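Synaptic vesicle glycoprotein 2C (Homo sapiens, PDB 5JLV) is a synaptic vesicle membrane glycoprotein whose luminal domain, the part present here, probably serves as a receptor for botulinum neurotoxin A. Local coordinates at residues Asp26-Phe31 with Met45-Gly50; Ser65-Cys70 with Thr80-Cys85; Cys85-Thr90 with Ser105-Cys110. One frame throughout, in Å; residues are numbered along the deposited sequence.

Contact 1: residues Asp26-Phe31 with Met45-Gly50; sequences DKYANF and MEYDNG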
loop_
_atom_site.group_PDB
_atom_site.type_symbol
_atom_site.label_atom_id
_atom_site.label_comp_id
_atom_site.label_asym_id
_atom_site.label_seq_id
_atom_site.Cartn_x
_atom_site.Cartn_y
_atom_site.Cartn_z
ATOM N N ASP C 26 11.147 -35.339 -5.203
ATOM C CA ASP C 26 9.762 -34.896 -5.074
ATOM C C ASP C 26 9.322 -33.769 -6.018
ATOM O O ASP C 26 8.206 -33.273 -5.884
ATOM C CB ASP C 26 9.447 -34.514 -3.617
ATOM C CG ASP C 26 8.870 -35.677 -2.812
ATOM O OD1 ASP C 26 8.785 -36.798 -3.355
ATOM O OD2 ASP C 26 8.502 -35.473 -1.631
ATOM N N LYS C 27 10.162 -33.369 -6.974
ATOM C CA LYS C 27 9.782 -32.218 -7.808
ATOM C C LYS C 27 10.182 -32.160 -9.276
ATOM O O LYS C 27 11.192 -32.737 -9.705
ATOM C CB LYS C 27 10.109 -30.885 -7.112
ATOM C CG LYS C 27 11.572 -30.488 -7.099
ATOM C CD LYS C 27 11.743 -29.145 -6.399
ATOM C CE LYS C 27 11.261 -29.211 -4.957
ATOM N NZ LYS C 27 11.456 -27.926 -4.237
ATOM N N TYR C 28 9.349 -31.439 -10.029
ATOM C CA TYR C 28 9.645 -31.004 -11.391
ATOM C C TYR C 28 9.848 -29.486 -11.384
ATOM O O TYR C 28 9.221 -28.767 -10.591
ATOM C CB TYR C 28 8.484 -31.346 -12.327
ATOM C CG TYR C 28 8.261 -32.821 -12.570
ATOM C CD1 TYR C 28 8.843 -33.462 -13.664
ATOM C CD2 TYR C 28 7.439 -33.571 -11.731
ATOM C CE1 TYR C 28 8.622 -34.808 -13.908
ATOM C CE2 TYR C 28 7.214 -34.922 -11.966
ATOM C CZ TYR C 28 7.811 -35.534 -13.054
ATOM O OH TYR C 28 7.596 -36.872 -13.294
ATOM N N ALA C 29 10.725 -29.004 -12.259
ATOM C CA ALA C 29 11.057 -27.576 -12.307
ATOM C C ALA C 29 11.311 -27.079 -13.732
ATOM O O ALA C 29 11.773 -27.837 -14.600
ATOM C CB ALA C 29 12.255 -27.280 -11.411
ATOM N N ASN C 30 10.990 -25.804 -13.965
ATOM C CA ASN C 30 11.365 -25.104 -15.197
ATOM C C ASN C 30 10.939 -25.855 -16.463
ATOM O O ASN C 30 11.756 -26.111 -17.358
ATOM C CB ASN C 30 12.883 -24.825 -15.214
ATOM C CG ASN C 30 13.264 -23.667 -16.120
ATOM O OD1 ASN C 30 12.487 -23.241 -16.975
ATOM N ND2 ASN C 30 14.473 -23.159 -15.945
ATOM N N PHE C 31 9.663 -26.219 -16.524
ATOM C CA PHE C 31 9.136 -26.944 -17.672
ATOM C C PHE C 31 8.004 -26.173 -18.314
ATOM O O PHE C 31 7.382 -25.296 -17.683
ATOM C CB PHE C 31 8.674 -28.359 -17.280
ATOM C CG PHE C 31 7.575 -28.382 -16.252
ATOM C CD1 PHE C 31 7.874 -28.460 -14.896
ATOM C CD2 PHE C 31 6.232 -28.336 -16.638
ATOM C CE1 PHE C 31 6.866 -28.477 -13.949
ATOM C CE2 PHE C 31 5.217 -28.352 -15.689
ATOM C CZ PHE C 31 5.536 -28.425 -14.344
ATOM N N MET C 45 3.628 -34.685 -5.703
ATOM C CA MET C 45 4.681 -34.005 -6.443
ATOM C C MET C 45 4.701 -32.500 -6.179
ATOM O O MET C 45 3.649 -31.886 -5.968
ATOM C CB MET C 45 4.496 -34.236 -7.946
ATOM C CG MET C 45 4.523 -35.692 -8.380
ATOM S SD MET C 45 6.063 -36.494 -7.920
ATOM C CE MET C 45 7.267 -35.466 -8.765
ATOM N N GLU C 46 5.895 -31.910 -6.202
ATOM C CA GLU C 46 6.015 -30.465 -6.295
ATOM C C GLU C 46 6.342 -30.038 -7.731
ATOM O O GLU C 46 7.053 -30.745 -8.457
ATOM C CB GLU C 46 7.047 -29.911 -5.304
ATOM C CG GLU C 46 7.105 -28.384 -5.299
ATOM C CD GLU C 46 7.933 -27.805 -4.169
ATOM O OE1 GLU C 46 8.106 -28.486 -3.134
ATOM O OE2 GLU C 46 8.397 -26.650 -4.307
ATOM N N TYR C 47 5.797 -28.896 -8.135
ATOM C CA TYR C 47 6.060 -28.315 -9.439
ATOM C C TYR C 47 6.492 -26.854 -9.245
ATOM O O TYR C 47 5.692 -26.022 -8.802
ATOM C CB TYR C 47 4.801 -28.403 -10.338
ATOM C CG TYR C 47 4.214 -29.811 -10.434
ATOM C CD1 TYR C 47 4.694 -30.727 -11.377
ATOM C CD2 TYR C 47 3.209 -30.233 -9.560
ATOM C CE1 TYR C 47 4.170 -32.015 -11.463
ATOM C CE2 TYR C 47 2.680 -31.518 -9.640
ATOM C CZ TYR C 47 3.166 -32.401 -10.594
ATOM O OH TYR C 47 2.661 -33.676 -10.668
ATOM N N ASP C 48 7.768 -26.575 -9.536
ATOM C CA ASP C 48 8.364 -25.237 -9.392
ATOM C C ASP C 48 8.496 -24.630 -10.772
ATOM O O ASP C 48 9.035 -25.275 -11.685
ATOM C CB ASP C 48 9.777 -25.321 -8.781
ATOM C CG ASP C 48 9.767 -25.503 -7.274
ATOM O OD1 ASP C 48 8.681 -25.692 -6.686
ATOM O OD2 ASP C 48 10.868 -25.463 -6.670
ATOM N N ASN C 49 8.011 -23.399 -10.932
ATOM C CA ASN C 49 8.150 -22.665 -12.195
ATOM C C ASN C 49 7.640 -23.457 -13.400
ATOM O O ASN C 49 8.265 -23.492 -14.459
ATOM C CB ASN C 49 9.604 -22.210 -12.384
ATOM C CG ASN C 49 10.110 -21.420 -11.197
ATOM O OD1 ASN C 49 9.807 -20.239 -11.056
ATOM N ND2 ASN C 49 10.852 -22.081 -10.310
ATOM N N GLY C 50 6.503 -24.108 -13.215
ATOM C CA GLY C 50 5.859 -24.839 -14.285
ATOM C C GLY C 50 4.974 -23.913 -15.085
ATOM O O GLY C 50 4.261 -23.073 -14.522
HETATM O O HOH W 1 9.239 -22.869 -17.169
#

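Contact 2: residues Ser65-Cys70 with Thr80-Cys85; sequences SVFKSC and TYFKNC. With NAG (2-acetamido-2-deoxy-beta-D-glucopyranose), chain M.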
loop_
_atom_site.group_PDB
_atom_site.type_symbol
_atom_site.label_atom_id
_atom_site.label_comp_id
_atom_site.label_asym_id
_atom_site.label_seq_id
_atom_site.Cartn_x
_atom_site.Cartn_y
_atom_site.Cartn_z
ATOM N N SER C 65 -0.366 -32.271 -4.010
ATOM C CA SER C 65 0.708 -31.693 -4.786
ATOM C C SER C 65 0.907 -30.241 -4.433
ATOM O O SER C 65 -0.006 -29.585 -3.920
ATOM C CB SER C 65 0.430 -31.853 -6.282
ATOM O OG SER C 65 0.528 -33.217 -6.658
ATOM N N VAL C 66 2.114 -29.749 -4.685
ATOM C CA VAL C 66 2.461 -28.357 -4.443
ATOM C C VAL C 66 2.839 -27.691 -5.777
ATOM O O VAL C 66 3.616 -28.239 -6.555
ATOM C CB VAL C 66 3.609 -28.224 -3.413
ATOM C CG1 VAL C 66 4.042 -26.762 -3.258
ATOM C CG2 VAL C 66 3.179 -28.796 -2.067
ATOM N N PHE C 67 2.249 -26.536 -6.047
ATOM C CA PHE C 67 2.608 -25.745 -7.221
ATOM C C PHE C 67 3.207 -24.426 -6.749
ATOM O O PHE C 67 2.503 -23.595 -6.155
ATOM C CB PHE C 67 1.379 -25.488 -8.115
ATOM C CG PHE C 67 0.753 -26.738 -8.671
ATOM C CD1 PHE C 67 -0.130 -27.497 -7.902
ATOM C CD2 PHE C 67 1.022 -27.146 -9.979
ATOM C CE1 PHE C 67 -0.714 -28.650 -8.416
ATOM C CE2 PHE C 67 0.451 -28.304 -10.497
ATOM C CZ PHE C 67 -0.424 -29.054 -9.715
ATOM N N LYS C 68 4.509 -24.248 -6.991
ATOM C CA LYS C 68 5.217 -23.004 -6.634
ATOM C C LYS C 68 5.626 -22.181 -7.869
ATOM O O LYS C 68 6.325 -22.684 -8.747
ATOM C CB LYS C 68 6.458 -23.304 -5.777
ATOM C CG LYS C 68 6.986 -22.076 -5.035
ATOM C CD LYS C 68 8.305 -22.342 -4.306
ATOM C CE LYS C 68 8.090 -22.821 -2.872
ATOM N NZ LYS C 68 7.445 -24.168 -2.798
ATOM N N SER C 69 5.199 -20.911 -7.907
ATOM C CA SER C 69 5.550 -19.982 -8.999
ATOM C C SER C 69 5.208 -20.554 -10.361
ATOM O O SER C 69 5.967 -20.394 -11.312
ATOM C CB SER C 69 7.037 -19.600 -8.956
ATOM O OG SER C 69 7.365 -19.081 -7.696
ATOM N N CYS C 70 4.075 -21.247 -10.442
ATOM C CA CYS C 70 3.627 -21.786 -11.705
ATOM C C CYS C 70 2.762 -20.767 -12.418
ATOM O O CYS C 70 2.317 -19.783 -11.806
ATOM C CB CYS C 70 2.899 -23.105 -11.500
ATOM S SG CYS C 70 4.014 -24.436 -10.970
ATOM N N THR C 80 -11.513 -32.467 -14.387
ATOM C CA THR C 80 -10.189 -32.207 -13.858
ATOM C C THR C 80 -10.276 -31.659 -12.435
ATOM O O THR C 80 -11.048 -30.739 -12.154
ATOM C CB THR C 80 -9.406 -31.259 -14.782
ATOM O OG1 THR C 80 -9.193 -31.906 -16.054
ATOM C CG2 THR C 80 -8.070 -30.897 -14.173
ATOM N N TYR C 81 -9.491 -32.242 -11.537
ATOM C CA TYR C 81 -9.516 -31.840 -10.132
ATOM C C TYR C 81 -8.124 -31.712 -9.531
ATOM O O TYR C 81 -7.232 -32.519 -9.807
ATOM C CB TYR C 81 -10.267 -32.857 -9.308
ATOM C CG TYR C 81 -11.759 -32.931 -9.530
ATOM C CD1 TYR C 81 -12.622 -32.058 -8.867
ATOM C CD2 TYR C 81 -12.312 -33.926 -10.333
ATOM C CE1 TYR C 81 -13.999 -32.152 -9.029
ATOM C CE2 TYR C 81 -13.678 -34.026 -10.501
ATOM C CZ TYR C 81 -14.518 -33.138 -9.846
ATOM O OH TYR C 81 -15.885 -33.244 -9.991
ATOM N N PHE C 82 -7.975 -30.708 -8.675
ATOM C CA PHE C 82 -6.836 -30.574 -7.794
ATOM C C PHE C 82 -7.320 -30.851 -6.380
ATOM O O PHE C 82 -8.083 -30.061 -5.824
ATOM C CB PHE C 82 -6.281 -29.153 -7.885
ATOM C CG PHE C 82 -5.824 -28.768 -9.258
ATOM C CD1 PHE C 82 -6.719 -28.219 -10.180
ATOM C CD2 PHE C 82 -4.494 -28.920 -9.627
ATOM C CE1 PHE C 82 -6.292 -27.861 -11.455
ATOM C CE2 PHE C 82 -4.058 -28.552 -10.901
ATOM C CZ PHE C 82 -4.957 -28.035 -11.813
ATOM N N LYS C 83 -6.891 -31.979 -5.813
ATOM C CA LYS C 83 -7.337 -32.428 -4.488
ATOM C C LYS C 83 -6.219 -32.311 -3.452
ATOM O O LYS C 83 -5.149 -32.911 -3.616
ATOM C CB LYS C 83 -7.825 -33.880 -4.555
ATOM C CG LYS C 83 -8.971 -34.112 -5.532
ATOM C CD LYS C 83 -9.416 -35.576 -5.573
ATOM C CE LYS C 83 -10.319 -35.848 -6.775
ATOM N NZ LYS C 83 -10.883 -37.228 -6.793
ATOM N N ASN C 84 -6.463 -31.532 -2.395
ATOM C CA ASN C 84 -5.474 -31.330 -1.324
ATOM C C ASN C 84 -4.156 -30.783 -1.880
ATOM O O ASN C 84 -3.065 -31.206 -1.492
ATOM C CB ASN C 84 -5.245 -32.639 -0.544
ATOM C CG ASN C 84 -4.559 -32.420 0.790
ATOM O OD1 ASN C 84 -4.700 -31.370 1.419
ATOM N ND2 ASN C 84 -3.813 -33.424 1.234
ATOM N N CYS C 85 -4.271 -29.849 -2.814
ATOM C CA CYS C 85 -3.107 -29.222 -3.396
ATOM C C CYS C 85 -2.860 -27.855 -2.778
ATOM O O CYS C 85 -3.794 -27.201 -2.314
ATOM C CB CYS C 85 -3.248 -29.148 -4.922
ATOM S SG CYS C 85 -3.144 -30.796 -5.704
HETATM C C1 NAG M . -3.073 -33.533 2.448
HETATM C C2 NAG M . -3.726 -34.554 3.372
HETATM C C3 NAG M . -3.058 -34.555 4.742
HETATM C C4 NAG M . -1.542 -34.646 4.610
HETATM C C5 NAG M . -1.019 -33.621 3.610
HETATM C C6 NAG M . 0.486 -33.763 3.421
HETATM C C7 NAG M . -6.068 -35.109 3.070
HETATM C C8 NAG M . -7.483 -34.770 3.438
HETATM N N2 NAG M . -5.141 -34.264 3.510
HETATM O O3 NAG M . -3.538 -35.669 5.505
HETATM O O4 NAG M . -0.938 -34.419 5.888
HETATM O O5 NAG M . -1.676 -33.801 2.357
HETATM O O6 NAG M . 0.844 -33.338 2.101
HETATM O O7 NAG M . -5.788 -36.096 2.410
#

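Contact 3: residues Cys85-Thr90 with Ser105-Cys110; sequences CTFIDT and SEFKNC. With NAG (2-acetamido-2-deoxy-beta-D-glucopyranose), chain E.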
loop_
_atom_site.group_PDB
_atom_site.type_symbol
_atom_site.label_atom_id
_atom_site.label_comp_id
_atom_site.label_asym_id
_atom_site.label_seq_id
_atom_site.Cartn_x
_atom_site.Cartn_y
_atom_site.Cartn_z
ATOM N N CYS C 85 -4.271 -29.849 -2.814
ATOM C CA CYS C 85 -3.107 -29.222 -3.396
ATOM C C CYS C 85 -2.860 -27.855 -2.778
ATOM O O CYS C 85 -3.794 -27.201 -2.314
ATOM C CB CYS C 85 -3.248 -29.148 -4.922
ATOM S SG CYS C 85 -3.144 -30.796 -5.704
ATOM N N THR C 86 -1.590 -27.457 -2.724
ATOM C CA THR C 86 -1.218 -26.115 -2.310
ATOM C C THR C 86 -0.636 -25.334 -3.493
ATOM O O THR C 86 0.250 -25.824 -4.213
ATOM C CB THR C 86 -0.218 -26.150 -1.145
ATOM O OG1 THR C 86 -0.768 -26.944 -0.094
ATOM C CG2 THR C 86 0.059 -24.743 -0.623
ATOM N N PHE C 87 -1.155 -24.132 -3.703
ATOM C CA PHE C 87 -0.654 -23.261 -4.758
ATOM C C PHE C 87 -0.028 -22.031 -4.124
ATOM O O PHE C 87 -0.671 -21.346 -3.309
ATOM C CB PHE C 87 -1.787 -22.839 -5.684
ATOM C CG PHE C 87 -2.505 -23.982 -6.319
ATOM C CD1 PHE C 87 -3.591 -24.575 -5.683
ATOM C CD2 PHE C 87 -2.112 -24.454 -7.565
ATOM C CE1 PHE C 87 -4.266 -25.628 -6.274
ATOM C CE2 PHE C 87 -2.774 -25.517 -8.164
ATOM C CZ PHE C 87 -3.855 -26.104 -7.515
ATOM N N ILE C 88 1.223 -21.770 -4.501
ATOM C CA ILE C 88 2.028 -20.683 -3.933
ATOM C C ILE C 88 2.541 -19.783 -5.055
ATOM O O ILE C 88 3.119 -20.276 -6.021
ATOM C CB ILE C 88 3.242 -21.238 -3.149
ATOM C CG1 ILE C 88 2.772 -22.059 -1.932
ATOM C CG2 ILE C 88 4.182 -20.105 -2.710
ATOM C CD1 ILE C 88 3.745 -23.137 -1.508
ATOM N N ASP C 89 2.352 -18.467 -4.912
ATOM C CA ASP C 89 2.860 -17.481 -5.891
ATOM C C ASP C 89 2.542 -17.882 -7.351
ATOM O O ASP C 89 3.380 -17.738 -8.249
ATOM C CB ASP C 89 4.384 -17.287 -5.741
ATOM C CG ASP C 89 4.803 -16.776 -4.353
ATOM O OD1 ASP C 89 3.944 -16.422 -3.505
ATOM O OD2 ASP C 89 6.025 -16.717 -4.116
ATOM N N THR C 90 1.348 -18.418 -7.569
ATOM C CA THR C 90 0.999 -19.010 -8.853
ATOM C C THR C 90 -0.023 -18.118 -9.545
ATOM O O THR C 90 -0.843 -17.461 -8.888
ATOM C CB THR C 90 0.513 -20.471 -8.672
ATOM O OG1 THR C 90 1.630 -21.297 -8.337
ATOM C CG2 THR C 90 -0.168 -21.034 -9.942
ATOM N N SER C 105 -8.220 -27.493 -1.305
ATOM C CA SER C 105 -6.966 -26.923 -1.750
ATOM C C SER C 105 -6.697 -25.560 -1.135
ATOM O O SER C 105 -7.597 -24.895 -0.654
ATOM C CB SER C 105 -6.904 -26.854 -3.278
ATOM O OG SER C 105 -6.619 -28.135 -3.797
ATOM N N GLU C 106 -5.439 -25.159 -1.175
ATOM C CA GLU C 106 -4.972 -24.012 -0.460
ATOM C C GLU C 106 -4.237 -23.085 -1.442
ATOM O O GLU C 106 -3.421 -23.555 -2.261
ATOM C CB GLU C 106 -4.040 -24.502 0.649
ATOM C CG GLU C 106 -3.227 -23.426 1.323
ATOM C CD GLU C 106 -3.957 -22.779 2.476
ATOM O OE1 GLU C 106 -4.808 -23.445 3.108
ATOM O OE2 GLU C 106 -3.657 -21.603 2.760
ATOM N N PHE C 107 -4.540 -21.788 -1.377
ATOM C CA PHE C 107 -3.871 -20.789 -2.217
ATOM C C PHE C 107 -3.140 -19.779 -1.343
ATOM O O PHE C 107 -3.708 -19.276 -0.383
ATOM C CB PHE C 107 -4.883 -20.050 -3.109
ATOM C CG PHE C 107 -5.626 -20.943 -4.052
ATOM C CD1 PHE C 107 -5.138 -21.178 -5.345
ATOM C CD2 PHE C 107 -6.826 -21.546 -3.662
ATOM C CE1 PHE C 107 -5.826 -22.010 -6.221
ATOM C CE2 PHE C 107 -7.516 -22.382 -4.539
ATOM C CZ PHE C 107 -7.013 -22.618 -5.816
ATOM N N LYS C 108 -1.889 -19.483 -1.699
ATOM C CA LYS C 108 -1.031 -18.541 -0.960
ATOM C C LYS C 108 -0.429 -17.549 -1.959
ATOM O O LYS C 108 0.396 -17.935 -2.791
ATOM C CB LYS C 108 0.117 -19.277 -0.248
ATOM C CG LYS C 108 -0.268 -20.565 0.454
ATOM C CD LYS C 108 -0.352 -20.379 1.950
ATOM C CE LYS C 108 -0.529 -21.708 2.668
ATOM N NZ LYS C 108 0.748 -22.339 3.105
ATOM N N ASN C 109 -0.862 -16.288 -1.889
ATOM C CA ASN C 109 -0.368 -15.236 -2.794
ATOM C C ASN C 109 -0.565 -15.589 -4.266
ATOM O O ASN C 109 0.355 -15.434 -5.076
ATOM C CB ASN C 109 1.129 -14.952 -2.585
ATOM C CG ASN C 109 1.492 -14.594 -1.160
ATOM O OD1 ASN C 109 0.689 -14.069 -0.381
ATOM N ND2 ASN C 109 2.750 -14.865 -0.821
ATOM N N CYS C 110 -1.758 -16.056 -4.608
ATOM C CA CYS C 110 -2.022 -16.462 -5.957
ATOM C C CYS C 110 -2.835 -15.407 -6.687
ATOM O O CYS C 110 -3.701 -14.732 -6.095
ATOM C CB CYS C 110 -2.722 -17.825 -5.991
ATOM S SG CYS C 110 -1.624 -19.186 -5.530
HETATM C C1 NAG E . 3.364 -14.555 0.460
HETATM C C2 NAG E . 4.337 -15.641 0.905
HETATM C C3 NAG E . 5.108 -15.209 2.146
HETATM C C4 NAG E . 5.697 -13.815 1.966
HETATM C C5 NAG E . 4.642 -12.838 1.458
HETATM C C6 NAG E . 5.248 -11.463 1.206
HETATM C C7 NAG E . 4.062 -18.045 0.728
HETATM C C8 NAG E . 3.317 -19.250 1.222
HETATM N N2 NAG E . 3.618 -16.872 1.170
HETATM O O3 NAG E . 6.162 -16.143 2.402
HETATM O O4 NAG E . 6.215 -13.350 3.217
HETATM O O5 NAG E . 4.075 -13.337 0.250
HETATM O O6 NAG E . 6.468 -11.607 0.469
HETATM O O7 NAG E . 5.012 -18.136 -0.031
#

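Contact 1: residues Asp26-Phe31 with Met45-Gly50
K27 sets CG between its backbone N and carbonyl carbon (chi1 76°), and E46 on the paired strand sets CG anti to its backbone N (chi1 -175°). The two chains run side by side. K27 NZ makes a weak hydrogen bond, part of a salt bridge, to E46 OE2 at 3.3 Å. A second salt bridge joins K27 NZ to D48 OD2 at 3.5 Å. E46 OE2 has a stronger partner in K68 NZ, on the next strand.

Y28 and Y47 occupy the opposite face of the sheet. Their rings, planes 9° apart, are offset and barely overlap; Y28 CD2 lies 3.6 Å from Y47 CE1. M45 is bent so that its CE comes within 3.2 Å of Y28 CE2. G50 CA lies over one face of the F31 ring, 3.8 Å from the centroid.

Backbone hydrogen bonds of the parallel pairing underlie this: Y28 N donates to E46 O at 2.9 Å, and Y28 O accepts from D48 N at 2.8 Å. The sheet thus divides by face, rings on one side and charges on the other. The amines of K27 and K68 probably offset the carboxylates, and E46 OE2 and D48 OD1, 2.6 Å apart, probably share a proton.

Contact 2: residues Ser65-Cys70 with Thr80-Cys85
C85 meets S65 with its whole short side chain. C85 CB lies 3.4 Å from S65 O, and C85 CA makes a CA-H...O contact to the same oxygen at 3.2 Å. One bond further out, C85 SG stands anti to its own carbonyl carbon (chi1 -69°). There it accepts a weak hydrogen bond from S65 N at 3.6 Å, with an N-H...S angle of 149°. It also touches S65 CB at 3.8 Å. C85 SG also lies at the edge of the F67 ring, near its plane, 4.2 Å from F67 CE1. The thiol sulfur thus takes a backbone N-H and fits among carbon atoms.

The second half of the contact is aromatic. F82 turns the edge of its ring toward the face of F67, in an offset edge-to-face pair with planes at 77°. The nearest carbons are F67 CZ and F82 CE2, 3.9 Å apart. The two side chains cross at about a right angle.

N84 stands beside C85 and carries a sugar: its ND2 is bonded to NAG C1 at 1.4 Å. N84 ND2 also hydrogen-bonds to D64 OD1, just before S65.

Strands 66-68 and 81-83 belong to different sheets, so this contact spans a corner of the fold. F67 lies in its own sheet next to Y47 of strand 46-53 and F87 of strand 86-88. F82 meets F62 of strand 60-63 with planes almost parallel.

Contact 3: residues Cys85-Thr90 with Ser105-Cys110
F87 and F107 mark the middle of a parallel strand pairing, 86-88 with 106-108, toward the C-terminal end of the stacked coils. The axes run 4.7 Å apart and 11° from parallel. Four backbone hydrogen bonds tie them; F87 N to E106 O and K108 N to F87 O are both 2.7 Å.

The two rings point the same way with planes 12° apart, slid so that they barely overlap. F87 CD1 and F107 CE1 touch at 3.4 Å. Side-chain acceptors finish both ends. C85 N gives a hydrogen bond to S105 OG at 3.1 Å, and S105 OG also hydrogen-bonds to F82 O. T90 N makes a weak hydrogen bond to C110 SG at 3.7 Å.

D89 and N109 share a left-handed backbone conformation where the chain turns. N109 ND2, bonded to NAG C1, gives a weak 3.3 Å hydrogen bond to D89 OD1, and the carboxylate and amide planes are nearly coplanar. N109 OD1 hydrogen-bonds to an aromatic side chain of another protein, whose strand extends the sheet at C110.

Equivalent residues thus stack 20 positions apart, with rings inside and turns at the corners. This is the arrangement of a right-handed quadrilateral beta-helix, consistent with the pentapeptide-repeat clan.

The contacts follow one another along the chain, and contacts 2 and 3 share C85. All three reach one sheet, in which strands 27-29, 46-53, 66-68, 86-88 and 106-108 lie in sequence order. Contacts 1 and 3 are strand pairings at the two ends of that row, with centres about 14 Å apart. Contact 2 lies between them and reaches round a corner to strand 81-83. Its centre is about 11 Å from that of contact 1 and 8 Å from that of contact 3. Strand 66-68 bonds to both neighbours, through Y47 and through T86 and I88. The stacked coils form a rod, whose contact 3 region meets the other protein.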